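Long-range contacts in type III restriction-modification enzyme EcoP15I Mod subunit (Escherichia coli, PDB 4ZCF), which methylates one adenine in the DNA site 5'-CAGCAG-3' using S-adenosyl-L-methionine and, together with the Res subunit, is required for DNA restriction: residues A[78-83]-A[545-550]; A[564-569]-A[578-583]; A[571-576]-A[603-608]. One frame throughout, in Å; residues are numbered along the deposited sequence.

Contact 1: A[78-83]-A[545-550]; sequences LAEDKT and LLTTWC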
ATOM      1  N   LEU A  78      12.453 -24.907  13.151  1.00 36.31           N
ATOM      2  CA  LEU A  78      12.637 -25.205  11.742  1.00 37.02           C
ATOM      3  C   LEU A  78      13.820 -26.159  11.547  1.00 41.83           C
ATOM      4  O   LEU A  78      14.817 -26.082  12.262  1.00 41.07           O
ATOM      5  CB  LEU A  78      12.852 -23.913  10.921  1.00 36.74           C
ATOM      6  CG  LEU A  78      12.646 -24.054   9.401  1.00 40.48           C
ATOM      7  CD1 LEU A  78      11.184 -23.987   9.044  1.00 41.48           C
ATOM      8  CD2 LEU A  78      13.450 -23.046   8.644  1.00 36.90           C
ATOM      9  N   ALA A  79      13.681 -27.068  10.585  1.00 39.49           N
ATOM     10  CA  ALA A  79      14.713 -28.017  10.218  1.00 39.98           C
ATOM     11  C   ALA A  79      14.623 -28.269   8.737  1.00 44.70           C
ATOM     12  O   ALA A  79      13.574 -28.045   8.137  1.00 42.97           O
ATOM     13  CB  ALA A  79      14.548 -29.315  10.984  1.00 40.76           C
ATOM     14  N   GLU A  80      15.739 -28.744   8.161  1.00 43.11           N
ATOM     15  CA  GLU A  80      15.938 -29.090   6.757  1.00 42.41           C
ATOM     16  C   GLU A  80      15.443 -30.471   6.457  1.00 48.95           C
ATOM     17  O   GLU A  80      15.408 -31.318   7.345  1.00 47.92           O
ATOM     18  CB  GLU A  80      17.442 -29.189   6.482  1.00 43.17           C
ATOM     19  CG  GLU A  80      18.218 -27.905   6.494  1.00 48.09           C
ATOM     20  CD  GLU A  80      19.602 -28.116   5.924  1.00 60.91           C
ATOM     21  OE1 GLU A  80      19.757 -28.045   4.683  1.00 49.01           O
ATOM     22  OE2 GLU A  80      20.524 -28.400   6.721  1.00 58.47           O
ATOM     23  N   ASP A  81      15.190 -30.742   5.167  1.00 49.24           N
ATOM     24  CA  ASP A  81      14.967 -32.095   4.672  1.00 50.01           C
ATOM     25  C   ASP A  81      16.377 -32.420   4.201  1.00 54.86           C
ATOM     26  O   ASP A  81      16.753 -32.022   3.091  1.00 55.32           O
ATOM     27  CB  ASP A  81      13.975 -32.162   3.494  1.00 51.29           C
ATOM     28  CG  ASP A  81      13.651 -33.581   3.050  1.00 54.30           C
ATOM     29  OD1 ASP A  81      14.580 -34.411   2.976  1.00 54.47           O
ATOM     30  OD2 ASP A  81      12.473 -33.858   2.779  1.00 58.90           O
ATOM     31  N   LYS A  82      17.188 -33.026   5.099  1.00 51.04           N
ATOM     32  CA  LYS A  82      18.608 -33.361   4.859  1.00 49.87           C
ATOM     33  C   LYS A  82      18.833 -34.183   3.594  1.00 52.44           C
ATOM     34  O   LYS A  82      19.754 -33.868   2.851  1.00 52.07           O
ATOM     35  CB  LYS A  82      19.269 -34.030   6.090  1.00 51.21           C
ATOM     36  CG  LYS A  82      19.187 -33.232   7.402  1.00 54.52           C
ATOM     37  CD  LYS A  82      20.224 -32.110   7.507  1.00 57.95           C
ATOM     38  CE  LYS A  82      19.976 -31.226   8.714  1.00 58.87           C
ATOM     39  NZ  LYS A  82      21.070 -30.232   8.914  1.00 58.53           N
ATOM     40  N   THR A  83      17.978 -35.208   3.333  1.00 48.85           N
ATOM     41  CA  THR A  83      18.063 -36.069   2.141  1.00 48.86           C
ATOM     42  C   THR A  83      17.956 -35.187   0.873  1.00 51.86           C
ATOM     43  O   THR A  83      18.920 -35.113   0.097  1.00 51.30           O
ATOM     44  CB  THR A  83      17.018 -37.223   2.191  1.00 58.69           C
ATOM     45  OG1 THR A  83      17.004 -37.825   3.486  1.00 60.76           O
ATOM     46  CG2 THR A  83      17.275 -38.304   1.139  1.00 57.04           C
ATOM     47  N   LEU A 545      18.196 -27.387  16.139  1.00 47.08           N
ATOM     48  CA  LEU A 545      18.660 -26.222  16.903  1.00 46.78           C
ATOM     49  C   LEU A 545      19.548 -25.310  16.102  1.00 49.71           C
ATOM     50  O   LEU A 545      19.313 -24.114  16.091  1.00 49.32           O
ATOM     51  CB  LEU A 545      19.420 -26.643  18.167  1.00 47.15           C
ATOM     52  CG  LEU A 545      18.641 -27.231  19.326  1.00 52.51           C
ATOM     53  CD1 LEU A 545      19.560 -27.362  20.527  1.00 53.64           C
ATOM     54  CD2 LEU A 545      17.442 -26.366  19.703  1.00 53.31           C
ATOM     55  N   LEU A 546      20.587 -25.862  15.459  1.00 46.88           N
ATOM     56  CA  LEU A 546      21.558 -25.127  14.638  1.00 46.25           C
ATOM     57  C   LEU A 546      20.853 -24.319  13.544  1.00 52.63           C
ATOM     58  O   LEU A 546      21.149 -23.133  13.382  1.00 55.52           O
ATOM     59  CB  LEU A 546      22.548 -26.133  14.032  1.00 45.68           C
ATOM     60  CG  LEU A 546      23.673 -25.611  13.151  1.00 50.35           C
ATOM     61  CD1 LEU A 546      24.598 -24.630  13.896  1.00 50.10           C
ATOM     62  CD2 LEU A 546      24.459 -26.768  12.577  1.00 52.95           C
ATOM     63  N   THR A 547      19.910 -24.964  12.823  1.00 46.73           N
ATOM     64  CA  THR A 547      19.084 -24.434  11.732  1.00 45.61           C
ATOM     65  C   THR A 547      18.192 -23.293  12.246  1.00 47.92           C
ATOM     66  O   THR A 547      18.158 -22.232  11.631  1.00 48.08           O
ATOM     67  CB  THR A 547      18.282 -25.610  11.083  1.00 46.02           C
ATOM     68  OG1 THR A 547      19.213 -26.529  10.494  1.00 44.45           O
ATOM     69  CG2 THR A 547      17.261 -25.140  10.031  1.00 38.00           C
ATOM     70  N   THR A 548      17.471 -23.525  13.353  1.00 42.42           N
ATOM     71  CA  THR A 548      16.603 -22.533  13.990  1.00 42.11           C
ATOM     72  C   THR A 548      17.448 -21.343  14.499  1.00 45.78           C
ATOM     73  O   THR A 548      17.112 -20.207  14.217  1.00 46.44           O
ATOM     74  CB  THR A 548      15.799 -23.194  15.129  1.00 47.34           C
ATOM     75  OG1 THR A 548      15.102 -24.337  14.625  1.00 49.25           O
ATOM     76  CG2 THR A 548      14.831 -22.239  15.799  1.00 41.92           C
ATOM     77  N   TRP A 549      18.537 -21.613  15.226  1.00 42.37           N
ATOM     78  CA  TRP A 549      19.420 -20.600  15.780  1.00 42.73           C
ATOM     79  C   TRP A 549      20.009 -19.714  14.715  1.00 47.36           C
ATOM     80  O   TRP A 549      20.047 -18.515  14.917  1.00 47.35           O
ATOM     81  CB  TRP A 549      20.541 -21.234  16.619  1.00 41.98           C
ATOM     82  CG  TRP A 549      20.122 -21.754  17.965  1.00 43.20           C
ATOM     83  CD1 TRP A 549      18.850 -21.960  18.420  1.00 46.00           C
ATOM     84  CD2 TRP A 549      20.997 -22.189  19.007  1.00 43.59           C
ATOM     85  NE1 TRP A 549      18.881 -22.491  19.687  1.00 45.87           N
ATOM     86  CE2 TRP A 549      20.189 -22.674  20.060  1.00 48.24           C
ATOM     87  CE3 TRP A 549      22.399 -22.201  19.164  1.00 45.28           C
ATOM     88  CZ2 TRP A 549      20.737 -23.157  21.261  1.00 48.25           C
ATOM     89  CZ3 TRP A 549      22.939 -22.696  20.341  1.00 46.89           C
ATOM     90  CH2 TRP A 549      22.114 -23.147  21.381  1.00 47.74           C
ATOM     91  N   CYS A 550      20.464 -20.285  13.581  1.00 44.82           N
ATOM     92  CA  CYS A 550      21.031 -19.510  12.471  1.00 43.98           C
ATOM     93  C   CYS A 550      19.999 -18.538  11.858  1.00 44.39           C
ATOM     94  O   CYS A 550      20.370 -17.440  11.462  1.00 44.59           O
ATOM     95  CB  CYS A 550      21.614 -20.440  11.411  1.00 44.49           C
ATOM     96  SG  CYS A 550      23.267 -21.078  11.799  1.00 48.41           S
TER
HETATM   97  O   HOH W   1      21.522 -28.192  11.149  1.00 36.37           O
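The indole of Trp549 has the backbone carbon of Leu545 over one face, offset toward the rim, with Leu545 C 4.0 Å above the Trp549 ring plane. The same indole makes a cation-pi contact with Arg643, at the end of strand 639-643. The carboxylate of Glu80 is the other flat group. Lys82 NZ meets Glu80 OE2 at 2.9 Å in a salt bridge, coming from above the carboxylate plane, about 30° out of it. Glu80 OE1 is hydrogen-bonded to Asn85 ND2. Strand 76-80 is the outermost strand, within this chain, of the large mixed sheet of the methyltransferase domain. Ala79 and Asp81 make backbone hydrogen bonds to strand 508-514. Helix 539-552, from the C-terminal domain, crosses strand 76-80 at 118°, with the axes of the short segments 6.7 Å apart. Thr547 points at the strand. Its CG2 is anti to the backbone N, and this places Thr547 CG2 3.4 Å from Leu78 O. Thr547 CG2 also lies 3.8 Å from Ala79 CA. Thr547 OG1 turns back beside its own N and is hydrogen-bonded to Asp543 O, one turn earlier. A water bridges this hydroxyl, at 2.9 Å from Thr547 OG1, to Lys82 NZ, from which it accepts. The lysine ammonium is thus shared between Glu80 and the water. Leu78 is buried, and on the helix side it meets Thr547 and Thr548. Thr548 has the same rotamer as Thr547, with OG1 beside the backbone N. Thr548 OG1 lies 3.0 Å from Leu78 O and is also within reach of Thr544 O, so its single proton has two possible acceptors.

Contact 2: A[564-569]-A[578-583]; sequences VDLGGY and LYLIAP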
ATOM      1  N   VAL A 564      33.484 -26.323  11.306  1.00 64.15           N
ATOM      2  CA  VAL A 564      34.770 -25.863  11.823  1.00 63.45           C
ATOM      3  C   VAL A 564      35.328 -26.874  12.843  1.00 66.70           C
ATOM      4  O   VAL A 564      34.572 -27.415  13.659  1.00 64.72           O
ATOM      5  CB  VAL A 564      34.624 -24.424  12.382  1.00 67.57           C
ATOM      6  CG1 VAL A 564      35.842 -24.001  13.203  1.00 67.60           C
ATOM      7  CG2 VAL A 564      34.369 -23.425  11.249  1.00 67.34           C
ATOM      8  N   ASP A 565      36.655 -27.154  12.761  1.00 64.63           N
ATOM      9  CA  ASP A 565      37.354 -28.082  13.665  1.00 64.06           C
ATOM     10  C   ASP A 565      38.214 -27.288  14.636  1.00 66.28           C
ATOM     11  O   ASP A 565      39.130 -26.585  14.208  1.00 65.38           O
ATOM     12  CB  ASP A 565      38.199 -29.111  12.877  1.00 65.72           C
ATOM     13  CG  ASP A 565      38.764 -30.216  13.747  1.00 76.08           C
ATOM     14  OD1 ASP A 565      37.988 -31.111  14.148  1.00 77.43           O
ATOM     15  OD2 ASP A 565      39.971 -30.166  14.060  1.00 81.82           O
ATOM     16  N   LEU A 566      37.887 -27.359  15.938  1.00 63.43           N
ATOM     17  CA  LEU A 566      38.626 -26.646  16.998  1.00 63.31           C
ATOM     18  C   LEU A 566      39.248 -27.674  17.944  1.00 67.71           C
ATOM     19  O   LEU A 566      38.600 -28.107  18.897  1.00 67.47           O
ATOM     20  CB  LEU A 566      37.714 -25.647  17.757  1.00 63.04           C
ATOM     21  CG  LEU A 566      36.945 -24.618  16.918  1.00 66.96           C
ATOM     22  CD1 LEU A 566      35.938 -23.885  17.765  1.00 67.14           C
ATOM     23  CD2 LEU A 566      37.888 -23.632  16.240  1.00 68.65           C
ATOM     24  N   GLY A 567      40.458 -28.129  17.600  1.00 64.26           N
ATOM     25  CA  GLY A 567      41.186 -29.160  18.336  1.00 63.64           C
ATOM     26  C   GLY A 567      40.364 -30.406  18.609  1.00 65.76           C
ATOM     27  O   GLY A 567      40.256 -30.841  19.761  1.00 66.38           O
ATOM     28  N   GLY A 568      39.722 -30.929  17.571  1.00 59.73           N
ATOM     29  CA  GLY A 568      38.865 -32.099  17.695  1.00 59.12           C
ATOM     30  C   GLY A 568      37.394 -31.767  17.877  1.00 62.23           C
ATOM     31  O   GLY A 568      36.531 -32.536  17.439  1.00 62.32           O
ATOM     32  N   TYR A 569      37.094 -30.615  18.527  1.00 56.56           N
ATOM     33  CA  TYR A 569      35.721 -30.144  18.761  1.00 54.43           C
ATOM     34  C   TYR A 569      35.040 -29.658  17.468  1.00 57.97           C
ATOM     35  O   TYR A 569      35.632 -28.904  16.685  1.00 57.11           O
ATOM     36  CB  TYR A 569      35.686 -29.068  19.858  1.00 53.61           C
ATOM     37  CG  TYR A 569      34.296 -28.643  20.287  1.00 52.66           C
ATOM     38  CD1 TYR A 569      33.621 -29.316  21.299  1.00 53.38           C
ATOM     39  CD2 TYR A 569      33.678 -27.526  19.721  1.00 52.68           C
ATOM     40  CE1 TYR A 569      32.350 -28.918  21.710  1.00 52.61           C
ATOM     41  CE2 TYR A 569      32.421 -27.103  20.145  1.00 52.91           C
ATOM     42  CZ  TYR A 569      31.763 -27.798  21.147  1.00 55.64           C
ATOM     43  OH  TYR A 569      30.530 -27.377  21.575  1.00 51.03           O
ATOM     44  N   LEU A 578      29.716 -17.893  15.449  1.00 47.22           N
ATOM     45  CA  LEU A 578      30.226 -19.253  15.684  1.00 46.59           C
ATOM     46  C   LEU A 578      29.406 -20.009  16.724  1.00 50.51           C
ATOM     47  O   LEU A 578      29.228 -19.532  17.834  1.00 50.24           O
ATOM     48  CB  LEU A 578      31.716 -19.226  16.054  1.00 46.71           C
ATOM     49  CG  LEU A 578      32.380 -20.566  16.391  1.00 51.54           C
ATOM     50  CD1 LEU A 578      32.839 -21.311  15.128  1.00 51.61           C
ATOM     51  CD2 LEU A 578      33.552 -20.358  17.327  1.00 53.94           C
ATOM     52  N   TYR A 579      28.934 -21.208  16.366  1.00 47.37           N
ATOM     53  CA  TYR A 579      28.092 -22.039  17.230  1.00 46.23           C
ATOM     54  C   TYR A 579      28.813 -23.200  17.899  1.00 48.18           C
ATOM     55  O   TYR A 579      29.454 -24.013  17.234  1.00 47.85           O
ATOM     56  CB  TYR A 579      26.844 -22.527  16.464  1.00 46.83           C
ATOM     57  CG  TYR A 579      26.007 -21.386  15.939  1.00 48.12           C
ATOM     58  CD1 TYR A 579      26.358 -20.718  14.763  1.00 50.47           C
ATOM     59  CD2 TYR A 579      24.898 -20.930  16.643  1.00 47.80           C
ATOM     60  CE1 TYR A 579      25.607 -19.641  14.292  1.00 49.92           C
ATOM     61  CE2 TYR A 579      24.147 -19.850  16.185  1.00 47.95           C
ATOM     62  CZ  TYR A 579      24.509 -19.207  15.014  1.00 52.60           C
ATOM     63  OH  TYR A 579      23.778 -18.142  14.567  1.00 56.15           O
ATOM     64  N   LEU A 580      28.687 -23.290  19.221  1.00 43.32           N
ATOM     65  CA  LEU A 580      29.262 -24.393  19.986  1.00 41.76           C
ATOM     66  C   LEU A 580      28.119 -25.082  20.719  1.00 46.08           C
ATOM     67  O   LEU A 580      27.739 -24.665  21.814  1.00 46.05           O
ATOM     68  CB  LEU A 580      30.394 -23.957  20.944  1.00 40.73           C
ATOM     69  CG  LEU A 580      31.422 -22.943  20.472  1.00 43.81           C
ATOM     70  CD1 LEU A 580      32.290 -22.495  21.622  1.00 43.90           C
ATOM     71  CD2 LEU A 580      32.266 -23.473  19.347  1.00 44.95           C
ATOM     72  N   ILE A 581      27.531 -26.101  20.065  1.00 43.04           N
ATOM     73  CA  ILE A 581      26.396 -26.871  20.569  1.00 43.94           C
ATOM     74  C   ILE A 581      26.855 -28.124  21.335  1.00 52.15           C
ATOM     75  O   ILE A 581      26.335 -28.404  22.415  1.00 51.97           O
ATOM     76  CB  ILE A 581      25.359 -27.223  19.446  1.00 46.43           C
ATOM     77  CG1 ILE A 581      25.173 -26.064  18.422  1.00 46.80           C
ATOM     78  CG2 ILE A 581      24.032 -27.739  20.042  1.00 45.33           C
ATOM     79  CD1 ILE A 581      23.899 -26.039  17.534  1.00 49.47           C
ATOM     80  N   ALA A 582      27.800 -28.884  20.759  1.00 51.72           N
ATOM     81  CA  ALA A 582      28.313 -30.144  21.319  1.00 52.25           C
ATOM     82  C   ALA A 582      28.901 -30.011  22.748  1.00 58.84           C
ATOM     83  O   ALA A 582      29.469 -28.959  23.070  1.00 58.67           O
ATOM     84  CB  ALA A 582      29.351 -30.739  20.378  1.00 52.49           C
ATOM     85  N   PRO A 583      28.789 -31.041  23.633  1.00 55.82           N
ATOM     86  CA  PRO A 583      29.437 -30.917  24.947  1.00 56.01           C
ATOM     87  C   PRO A 583      30.925 -31.252  24.817  1.00 60.69           C
ATOM     88  O   PRO A 583      31.396 -31.570  23.716  1.00 60.49           O
ATOM     89  CB  PRO A 583      28.680 -31.926  25.826  1.00 57.57           C
ATOM     90  CG  PRO A 583      28.013 -32.876  24.873  1.00 61.70           C
ATOM     91  CD  PRO A 583      28.177 -32.377  23.462  1.00 57.24           C
TER
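Tyr569 carries most of this contact. Tyr569 OH donates to Ala582 O at 2.4 Å. The donor lies in the carbonyl plane, on a lone pair, with a C=O...donor angle of 127°. The carbonyl oxygens of Ala582 and Pro583 both lie at the ring edge, in its plane, and Tyr569 CE1 is 3.5 Å from Pro583 O. Tyr569 CE1 also touches the methyl of Ala582, with Ala582 CB at 3.8 Å. On the other side of the hydroxyl, Tyr569 CE2 packs obliquely on Leu580 CD2 at 3.7 Å, and the two side chains cross at about a right angle. Leu580 CD2 also meets Leu566 CD1 at 4.0 Å, and Leu578 CD2 touches the same Leu566 methyl more loosely. Val564 closes the far end on Leu578.

The torsions set these positions. In Tyr569, CG is anti to the backbone N (chi1 -173°), which extends the ring across to 582-583. In Leu566 and Leu580, CG is anti to the carbonyl carbon instead, so CG lies beside the backbone N, while Leu566 CD1 and Leu580 CD2 reach out to each other. Tyr569 is the fourth residue of a type I' turn that starts at Leu566. Leu566 N bonds to Tyr569 O, and Tyr569 N returns the bond to Leu566 O, at 2.9 Å. Gly567 and Gly568 take the positive phi values the turn needs.

Further out, Phe585 and Tyr569 form a T-shaped (edge-to-face) pair. Helix 587-598 packs on the cluster: Leu593 meets Leu566 and Leu578, and Ala589 meets Tyr569. Strand 569-574 runs between the two partner strands, and its Ala571 meets Leu566, Leu578 and Leu580. The segment axes of 564-566 and 578-580 are therefore 10.0 Å apart. This is next-but-one strand packing on one face of an antiparallel beta-meander, 562-566, 569-574 and 577-580.

Contact 3: A[571-576]-A[603-608]; sequences AHLCDG and FAPNKV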
ATOM      1  N   ALA A 571      32.437 -27.435  15.594  1.00 52.00           N
ATOM      2  CA  ALA A 571      31.744 -26.145  15.633  1.00 51.27           C
ATOM      3  C   ALA A 571      31.172 -25.810  14.256  1.00 56.50           C
ATOM      4  O   ALA A 571      31.397 -26.553  13.292  1.00 57.93           O
ATOM      5  CB  ALA A 571      32.701 -25.055  16.085  1.00 51.74           C
ATOM      6  N   HIS A 572      30.409 -24.709  14.169  1.00 52.47           N
ATOM      7  CA  HIS A 572      29.770 -24.258  12.931  1.00 51.99           C
ATOM      8  C   HIS A 572      29.856 -22.754  12.826  1.00 54.27           C
ATOM      9  O   HIS A 572      29.632 -22.064  13.810  1.00 53.42           O
ATOM     10  CB  HIS A 572      28.302 -24.720  12.854  1.00 52.81           C
ATOM     11  CG  HIS A 572      28.078 -26.108  13.372  1.00 56.47           C
ATOM     12  ND1 HIS A 572      28.214 -27.214  12.555  1.00 58.12           N
ATOM     13  CD2 HIS A 572      27.781 -26.525  14.627  1.00 57.87           C
ATOM     14  CE1 HIS A 572      27.982 -28.261  13.329  1.00 57.04           C
ATOM     15  NE2 HIS A 572      27.718 -27.897  14.581  1.00 57.31           N
ATOM     16  N   LEU A 573      30.200 -22.251  11.637  1.00 51.37           N
ATOM     17  CA  LEU A 573      30.309 -20.824  11.346  1.00 50.84           C
ATOM     18  C   LEU A 573      29.236 -20.453  10.328  1.00 56.15           C
ATOM     19  O   LEU A 573      29.058 -21.174   9.336  1.00 56.21           O
ATOM     20  CB  LEU A 573      31.723 -20.483  10.812  1.00 50.28           C
ATOM     21  CG  LEU A 573      32.096 -18.985  10.663  1.00 53.94           C
ATOM     22  CD1 LEU A 573      32.192 -18.281  12.019  1.00 53.99           C
ATOM     23  CD2 LEU A 573      33.392 -18.803   9.884  1.00 54.11           C
ATOM     24  N   CYS A 574      28.501 -19.351  10.597  1.00 53.24           N
ATOM     25  CA  CYS A 574      27.436 -18.833   9.730  1.00 54.05           C
ATOM     26  C   CYS A 574      27.219 -17.351   9.911  1.00 58.89           C
ATOM     27  O   CYS A 574      26.660 -16.944  10.930  1.00 59.21           O
ATOM     28  CB  CYS A 574      26.127 -19.596   9.908  1.00 54.85           C
ATOM     29  SG  CYS A 574      24.762 -18.965   8.889  1.00 58.97           S
ATOM     30  N   ASP A 575      27.581 -16.556   8.884  1.00 54.95           N
ATOM     31  CA  ASP A 575      27.422 -15.103   8.850  1.00 54.47           C
ATOM     32  C   ASP A 575      28.034 -14.430  10.090  1.00 56.01           C
ATOM     33  O   ASP A 575      27.317 -13.814  10.885  1.00 56.38           O
ATOM     34  CB  ASP A 575      25.936 -14.708   8.612  1.00 56.62           C
ATOM     35  CG  ASP A 575      25.667 -13.293   8.102  1.00 71.29           C
ATOM     36  OD1 ASP A 575      26.599 -12.673   7.530  1.00 72.09           O
ATOM     37  OD2 ASP A 575      24.506 -12.829   8.220  1.00 79.48           O
ATOM     38  N   GLY A 576      29.351 -14.600  10.255  1.00 49.66           N
ATOM     39  CA  GLY A 576      30.121 -14.023  11.354  1.00 48.69           C
ATOM     40  C   GLY A 576      29.905 -14.611  12.739  1.00 52.43           C
ATOM     41  O   GLY A 576      30.670 -14.294  13.651  1.00 52.96           O
ATOM     42  N   PHE A 603      38.854 -17.031   8.529  1.00 64.79           N
ATOM     43  CA  PHE A 603      38.220 -17.190   9.841  1.00 63.56           C
ATOM     44  C   PHE A 603      38.160 -15.855  10.621  1.00 68.99           C
ATOM     45  O   PHE A 603      39.089 -15.505  11.366  1.00 68.45           O
ATOM     46  CB  PHE A 603      38.890 -18.306  10.657  1.00 64.27           C
ATOM     47  CG  PHE A 603      38.119 -18.781  11.870  1.00 64.45           C
ATOM     48  CD1 PHE A 603      37.116 -19.733  11.747  1.00 66.56           C
ATOM     49  CD2 PHE A 603      38.442 -18.328  13.141  1.00 65.17           C
ATOM     50  CE1 PHE A 603      36.438 -20.209  12.874  1.00 66.87           C
ATOM     51  CE2 PHE A 603      37.744 -18.787  14.263  1.00 67.34           C
ATOM     52  CZ  PHE A 603      36.748 -19.723  14.122  1.00 65.15           C
ATOM     53  N   ALA A 604      37.044 -15.115  10.442  1.00 65.38           N
ATOM     54  CA  ALA A 604      36.829 -13.839  11.114  1.00 64.56           C
ATOM     55  C   ALA A 604      35.449 -13.725  11.840  1.00 67.42           C
ATOM     56  O   ALA A 604      34.634 -12.865  11.476  1.00 66.78           O
ATOM     57  CB  ALA A 604      37.054 -12.689  10.137  1.00 65.02           C
ATOM     58  N   PRO A 605      35.172 -14.558  12.885  1.00 62.93           N
ATOM     59  CA  PRO A 605      33.897 -14.410  13.612  1.00 62.20           C
ATOM     60  C   PRO A 605      33.912 -13.223  14.578  1.00 65.36           C
ATOM     61  O   PRO A 605      34.969 -12.812  15.046  1.00 65.26           O
ATOM     62  CB  PRO A 605      33.728 -15.745  14.340  1.00 63.86           C
ATOM     63  CG  PRO A 605      35.091 -16.296  14.478  1.00 68.58           C
ATOM     64  CD  PRO A 605      36.011 -15.614  13.489  1.00 64.53           C
ATOM     65  N   ASN A 606      32.737 -12.678  14.872  1.00 60.46           N
ATOM     66  CA  ASN A 606      32.571 -11.504  15.726  1.00 59.14           C
ATOM     67  C   ASN A 606      31.577 -11.770  16.839  1.00 60.25           C
ATOM     68  O   ASN A 606      31.356 -10.921  17.705  1.00 60.57           O
ATOM     69  CB  ASN A 606      32.115 -10.310  14.873  1.00 60.33           C
ATOM     70  CG  ASN A 606      31.034 -10.647  13.876  1.00 80.33           C
ATOM     71  OD1 ASN A 606      29.845 -10.712  14.206  1.00 74.89           O
ATOM     72  ND2 ASN A 606      31.431 -10.901  12.635  1.00 71.93           N
ATOM     73  N   LYS A 607      30.994 -12.958  16.825  1.00 54.52           N
ATOM     74  CA  LYS A 607      29.982 -13.389  17.778  1.00 53.55           C
ATOM     75  C   LYS A 607      30.164 -14.900  17.995  1.00 56.33           C
ATOM     76  O   LYS A 607      30.391 -15.636  17.026  1.00 55.92           O
ATOM     77  CB  LYS A 607      28.586 -13.069  17.188  1.00 54.85           C
ATOM     78  CG  LYS A 607      27.437 -13.042  18.181  1.00 60.14           C
ATOM     79  CD  LYS A 607      26.115 -12.908  17.422  1.00 68.85           C
ATOM     80  CE  LYS A 607      24.999 -13.717  18.037  1.00 68.86           C
ATOM     81  NZ  LYS A 607      23.914 -13.996  17.073  1.00 62.85           N
ATOM     82  N   VAL A 608      30.130 -15.347  19.270  1.00 51.23           N
ATOM     83  CA  VAL A 608      30.260 -16.769  19.652  1.00 49.51           C
ATOM     84  C   VAL A 608      29.009 -17.163  20.442  1.00 49.86           C
ATOM     85  O   VAL A 608      28.714 -16.551  21.470  1.00 49.83           O
ATOM     86  CB  VAL A 608      31.586 -17.128  20.397  1.00 52.44           C
ATOM     87  CG1 VAL A 608      31.714 -18.635  20.613  1.00 51.81           C
ATOM     88  CG2 VAL A 608      32.808 -16.600  19.655  1.00 52.10           C
TER
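This contact joins the hairpin turn between strands 569-574 and 577-580 to the start of strand 607-611. Strands 577-580 and 607-611 are parallel neighbours, linked through helix 587-598 in a beta-alpha-beta crossover.

The hydrogen bonds centre on one acceptor. Gly576 O takes the backbone N of Asn606 at 2.9 Å, nearly straight (N-H...O 164°) and in the carbonyl plane. Lys607 N adds a weak, longer bond to Gly576 O, at 3.5 Å. Two successive amides of the incoming segment thus point at the tip of the turn. Both Asp575 and Gly576 have positive phi.

The apolar packing runs beside this. Leu573 points at 603-608, its CG anti to the backbone N, and Leu573 CD1 meets Pro605 CB at 3.8 Å. The two side chains cross at about a right angle. Leu573 CD2 touches Phe603 CD1 obliquely, at 4.3 Å. Pro605 CD lies 3.6 Å above one face of the Phe603 ring, offset toward its rim. Phe603 also packs on Leu593, Lys596 and Val597 of helix 587-598. Ala604 packs on Tyr543 of a neighbouring chain, the EcoP15I restriction endonuclease.

Lys607 finds its charged partner outside the two segments: Lys607 NZ makes a salt bridge with Asp553 OD1. The side-chain amide of Asn606 lies beside the turn, with Asn606 ND2 3.6 Å from Gly576 CA.

Contact 1 comes first along the chain and ties the edge strand of the methyltransferase sheet to helix 539-552. Contacts 2 and 3 follow, and their segments alternate: 564-569, 571-576, 578-583, 603-608. Both belong to the five-stranded sheet of the C-terminal domain, with centres about 11 Å apart. The centre of contact 1 is about 17 Å from each. Helix 539-552 joins contact 1 to the other two: Leu546 and Cys550 pack on Tyr579 of contact 2; Leu546 also touches His572 and Cys550 touches Cys574 of contact 3. The C-terminal sheet thus docks on the catalytic domain through this helix, with the contacts' nearest atoms about 34 to 41 Å from the bound nucleic acid.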